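Long-range contacts in succinylglutamate desuccinylase (Vibrio parahaemolyticus, PDB 2BCO), which probably hydrolyses N-succinylglutamate to succinate and glutamate with one zinc ion per subunit, the last step of arginine breakdown by the AST pathway: residues I266-D271 / V317-R322; E308-P313 / A324-E329. All blocks are in the same frame, centred on the assembly; numbering follows the deposited sequence.

Interaction 1. Residues I266-D271 / V317-R322; sequences IVRLHD and VAIGQR
A type II beta turn, A318 to Q321, docks against the end of strand 258-267 in the barrel-sandwich hybrid region. V267 and R322 form an antiparallel, non-hydrogen-bonded pair, with CA atoms 4.2 Å apart. Beyond it the backbone of R268 is held twice. R268 N gives a hydrogen bond to Q321 O (3.2 Å), nearly along the C=O axis. R268 O takes one from G320 N at 2.8 Å, in the carbonyl plane. G320 takes the third position of the turn at phi 85°, a positive angle that suits glycine; Q321 N bonds back to A318 O.

The R268 side chain adds a third bond across the contact. CG is anti to the backbone N (chi1 -179°), and the chain runs extended to NE. The guanidinium thus meets three main-chain oxygens. R268 NE donates to H270 O in the guanidinium plane, and R268 NH2 reaches D271 O at 2.8 Å. R268 NH1 crosses to V317 O at 3.0 Å, approaching from above that carbonyl plane. One guanidinium thus bonds both to its own loop and across the contact. V267 CG1 lies 3.3 Å from G320 O and about as near Q321 O. I319 CD1 comes near R268 O. D296 binds H270 ND1 and L269 N from outside. The arrangement is that of an antiparallel strand pair running out into a beta turn, with the R268 guanidinium hydrogen-bonded to three main-chain carbonyl oxygens.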
# COMPACT_ATOMS: atom_id res chain seq x y z
N ILE A 266 -21.26 -1.48 -0.43
CA ILE A 266 -22.21 -1.86 -1.48
C ILE A 266 -21.92 -3.26 -2.03
O ILE A 266 -20.80 -3.54 -2.47
CB ILE A 266 -22.17 -0.85 -2.66
CG1 ILE A 266 -22.40 0.57 -2.15
CG2 ILE A 266 -23.20 -1.23 -3.71
CD1 ILE A 266 -23.71 0.76 -1.40
N VAL A 267 -22.92 -4.13 -2.01
CA VAL A 267 -22.76 -5.49 -2.50
C VAL A 267 -23.71 -5.79 -3.67
O VAL A 267 -24.91 -5.55 -3.57
CB VAL A 267 -23.02 -6.53 -1.39
CG1 VAL A 267 -22.72 -7.93 -1.90
CG2 VAL A 267 -22.19 -6.20 -0.15
N ARG A 268 -23.16 -6.32 -4.76
CA ARG A 268 -23.96 -6.66 -5.94
C ARG A 268 -24.86 -7.87 -5.68
O ARG A 268 -24.38 -8.98 -5.43
CB ARG A 268 -23.05 -6.95 -7.14
CG ARG A 268 -23.79 -7.29 -8.43
CD ARG A 268 -22.81 -7.45 -9.58
NE ARG A 268 -23.44 -7.66 -10.88
CZ ARG A 268 -22.80 -7.61 -12.04
NH1 ARG A 268 -21.49 -7.35 -12.07
NH2 ARG A 268 -23.45 -7.81 -13.18
N LEU A 269 -26.17 -7.64 -5.74
CA LEU A 269 -27.16 -8.69 -5.50
C LEU A 269 -27.70 -9.34 -6.77
O LEU A 269 -27.96 -10.55 -6.78
CB LEU A 269 -28.33 -8.12 -4.69
CG LEU A 269 -28.39 -8.42 -3.19
CD1 LEU A 269 -28.69 -9.90 -2.99
CD2 LEU A 269 -27.08 -8.02 -2.52
N HIS A 270 -27.87 -8.56 -7.83
CA HIS A 270 -28.40 -9.10 -9.08
C HIS A 270 -27.47 -8.92 -10.27
O HIS A 270 -26.47 -8.21 -10.19
CB HIS A 270 -29.75 -8.45 -9.39
CG HIS A 270 -30.71 -8.45 -8.24
ND1 HIS A 270 -30.54 -7.64 -7.14
CD2 HIS A 270 -31.84 -9.16 -8.02
CE1 HIS A 270 -31.52 -7.85 -6.28
NE2 HIS A 270 -32.33 -8.77 -6.79
N ASP A 271 -27.82 -9.57 -11.37
CA ASP A 271 -27.04 -9.51 -12.60
C ASP A 271 -27.17 -8.13 -13.25
O ASP A 271 -26.21 -7.61 -13.84
CB ASP A 271 -27.51 -10.60 -13.57
CG ASP A 271 -26.60 -10.74 -14.78
OD1 ASP A 271 -26.50 -9.78 -15.57
OD2 ASP A 271 -25.99 -11.82 -14.94
N VAL A 317 -17.50 -6.39 -10.80
CA VAL A 317 -17.41 -7.26 -9.64
C VAL A 317 -18.45 -8.38 -9.71
O VAL A 317 -19.63 -8.14 -9.92
CB VAL A 317 -17.62 -6.44 -8.35
CG1 VAL A 317 -18.00 -7.34 -7.20
CG2 VAL A 317 -16.35 -5.69 -8.02
N ALA A 318 -17.98 -9.61 -9.55
CA ALA A 318 -18.87 -10.77 -9.60
C ALA A 318 -20.00 -10.66 -8.58
O ALA A 318 -19.92 -9.89 -7.63
CB ALA A 318 -18.07 -12.05 -9.35
N ILE A 319 -21.05 -11.43 -8.81
CA ILE A 319 -22.22 -11.44 -7.93
C ILE A 319 -21.84 -11.77 -6.49
O ILE A 319 -21.01 -12.64 -6.24
CB ILE A 319 -23.25 -12.48 -8.43
CG1 ILE A 319 -24.53 -12.40 -7.59
CG2 ILE A 319 -22.65 -13.88 -8.39
CD1 ILE A 319 -25.35 -11.17 -7.88
N GLY A 320 -22.45 -11.07 -5.53
CA GLY A 320 -22.17 -11.34 -4.13
C GLY A 320 -20.95 -10.65 -3.53
O GLY A 320 -20.80 -10.64 -2.31
N GLN A 321 -20.08 -10.09 -4.37
CA GLN A 321 -18.89 -9.39 -3.89
C GLN A 321 -19.21 -7.90 -3.75
O GLN A 321 -20.28 -7.46 -4.17
CB GLN A 321 -17.73 -9.58 -4.87
CG GLN A 321 -17.28 -11.02 -5.05
CD GLN A 321 -16.75 -11.62 -3.76
OE1 GLN A 321 -15.72 -11.18 -3.24
NE2 GLN A 321 -17.45 -12.63 -3.25
N ARG A 322 -18.31 -7.13 -3.17
CA ARG A 322 -18.58 -5.70 -3.00
C ARG A 322 -18.26 -4.92 -4.26
O ARG A 322 -17.22 -5.15 -4.90
CB ARG A 322 -17.81 -5.12 -1.81
CG ARG A 322 -16.37 -4.69 -2.07
CD ARG A 322 -15.92 -3.82 -0.90
NE ARG A 322 -14.51 -3.43 -0.96
CZ ARG A 322 -13.96 -2.75 -1.97
NH1 ARG A 322 -14.70 -2.38 -3.01
NH2 ARG A 322 -12.68 -2.43 -1.91

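Interaction 2. Residues E308-P313 / A324-E329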
# COMPACT_ATOMS: atom_id res chain seq x y z
N GLU A 308 -21.57 11.46 2.21
CA GLU A 308 -21.01 10.23 1.65
C GLU A 308 -20.30 10.46 0.32
O GLU A 308 -20.67 11.35 -0.46
CB GLU A 308 -22.09 9.17 1.45
CG GLU A 308 -22.64 8.54 2.72
CD GLU A 308 -23.51 7.33 2.43
OE1 GLU A 308 -24.44 7.46 1.61
OE2 GLU A 308 -23.28 6.26 3.02
N ALA A 309 -19.28 9.66 0.08
CA ALA A 309 -18.51 9.73 -1.15
C ALA A 309 -18.26 8.29 -1.53
O ALA A 309 -18.18 7.42 -0.67
CB ALA A 309 -17.19 10.46 -0.92
N ILE A 310 -18.15 8.02 -2.82
CA ILE A 310 -17.91 6.66 -3.26
C ILE A 310 -16.43 6.42 -3.49
O ILE A 310 -15.73 7.29 -4.01
CB ILE A 310 -18.73 6.36 -4.54
CG1 ILE A 310 -18.68 4.87 -4.85
CG2 ILE A 310 -18.20 7.18 -5.71
CD1 ILE A 310 -19.79 4.43 -5.78
N VAL A 311 -15.94 5.25 -3.09
CA VAL A 311 -14.53 4.89 -3.25
C VAL A 311 -14.39 3.47 -3.82
O VAL A 311 -15.11 2.56 -3.42
CB VAL A 311 -13.78 4.95 -1.89
CG1 VAL A 311 -12.34 4.53 -2.07
CG2 VAL A 311 -13.84 6.35 -1.33
N PHE A 312 -13.45 3.28 -4.76
CA PHE A 312 -13.23 1.95 -5.36
C PHE A 312 -14.48 1.38 -6.03
O PHE A 312 -14.96 0.32 -5.65
CB PHE A 312 -12.76 0.94 -4.30
CG PHE A 312 -11.53 1.36 -3.54
CD1 PHE A 312 -11.47 1.23 -2.16
CD2 PHE A 312 -10.42 1.88 -4.21
CE1 PHE A 312 -10.33 1.61 -1.44
CE2 PHE A 312 -9.27 2.25 -3.51
CZ PHE A 312 -9.22 2.12 -2.13
N PRO A 313 -15.04 2.09 -7.02
CA PRO A 313 -16.24 1.55 -7.67
C PRO A 313 -15.84 0.51 -8.71
O PRO A 313 -14.83 0.67 -9.39
CB PRO A 313 -16.86 2.78 -8.35
CG PRO A 313 -16.20 3.96 -7.67
CD PRO A 313 -14.80 3.48 -7.42
N ALA A 324 -18.61 -1.38 -4.24
CA ALA A 324 -18.15 -0.05 -3.85
C ALA A 324 -18.15 0.20 -2.35
O ALA A 324 -18.74 -0.54 -1.56
CB ALA A 324 -19.01 1.02 -4.54
N LEU A 325 -17.47 1.28 -1.97
CA LEU A 325 -17.37 1.70 -0.58
C LEU A 325 -17.97 3.09 -0.53
O LEU A 325 -17.75 3.89 -1.42
CB LEU A 325 -15.91 1.74 -0.16
CG LEU A 325 -15.41 0.88 1.01
CD1 LEU A 325 -16.29 -0.34 1.22
CD2 LEU A 325 -13.98 0.46 0.71
N MSE A 326 -18.76 3.36 0.50
CA MSE A 326 -19.32 4.69 0.68
C MSE A 326 -18.64 5.16 1.95
O MSE A 326 -18.73 4.50 2.99
CB MSE A 326 -20.84 4.63 0.88
CG MSE A 326 -21.62 4.12 -0.32
SE MSE A 326 -21.44 5.26 -1.86
CE MSE A 326 -22.92 6.46 -1.50
N VAL A 327 -17.93 6.27 1.87
CA VAL A 327 -17.21 6.78 3.02
C VAL A 327 -17.58 8.21 3.36
O VAL A 327 -18.25 8.89 2.58
CB VAL A 327 -15.70 6.72 2.75
CG1 VAL A 327 -15.32 5.30 2.35
CG2 VAL A 327 -15.33 7.71 1.65
N CYS A 328 -17.15 8.64 4.54
CA CYS A 328 -17.42 9.99 5.01
C CYS A 328 -16.40 10.35 6.07
O CYS A 328 -15.90 9.47 6.78
CB CYS A 328 -18.83 10.08 5.61
SG CYS A 328 -19.13 8.97 7.02
N GLU A 329 -16.08 11.63 6.17
CA GLU A 329 -15.11 12.07 7.17
C GLU A 329 -15.58 11.60 8.55
O GLU A 329 -16.78 11.45 8.80
CB GLU A 329 -14.99 13.60 7.19
CG GLU A 329 -14.47 14.20 5.90
CD GLU A 329 -13.94 15.62 6.10
OE1 GLU A 329 -13.64 16.29 5.09
OE2 GLU A 329 -13.81 16.05 7.26
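A324 lies just before the paired residues of strand 322-335 and strand 309-311. A324 CB packs against I310 CD1 at 3.7 Å. I310 CG1 is anti to the backbone N (chi1 -170°), and the extended side chain carries CD1 there.

L325 and V311 form a hydrogen-bonded antiparallel pair. V311 N donates to L325 O at 2.8 Å, and L325 N returns a longer bond to V311 O. The L325 side chain lies beside F312, pointing the same way. L325 CD2 sits in plane at the edge of the ring, 3.9 Å from F312 CD1. V311 CG1 lies above one face of that ring, offset toward the rim. F312 also touches F166 and V168 of strand 165-169, and its side chain is about 5 Å from that of E219, the predicted active-site residue.

M326, a selenomethionine, turns to the face that bears I310. It bends at chi2 and chi3, which brings M326 SE to 4.0 Å from I310 CB. M326 CE ends 3.6 Å from E308 OE1, where the two side chains cross at about a right angle. E308 is buried; K304 N binds OE1, and R264 forms a salt bridge with OE2.

V327 pairs with A309 through two 2.8 Å bonds, from A309 N to V327 O and from V327 N to A309 O. V327 CG2 packs on V311 CG2 at 3.6 Å.

Four backbone bonds join the strands. Apolar side chains fill the face of A309, V311, L325 and V327. On the other side M326 also meets E308, whose salt bridge to R264 would probably favour its ionised form.

Overall arrangement
Strand 258-267 comes first in the chain and ends in 266-271. Next is 308-313, then 317-322, and last 324-329. Interaction 1 closes a loop of 45 residues between 271 and 317, and 308-313 lies within that loop. Interaction 2 closes a short hairpin connection, and 317-322 lies within it. The two contacts therefore cross. They meet on strand 322-335, which pairs with 258-267 and with 309-311. I266 N probably donates to A324 O at 2.9 Å, and I266 packs on M326. Interaction 1 is at the surface and interaction 2 is buried, with the F312 side chain about 8 Å from the zinc ion.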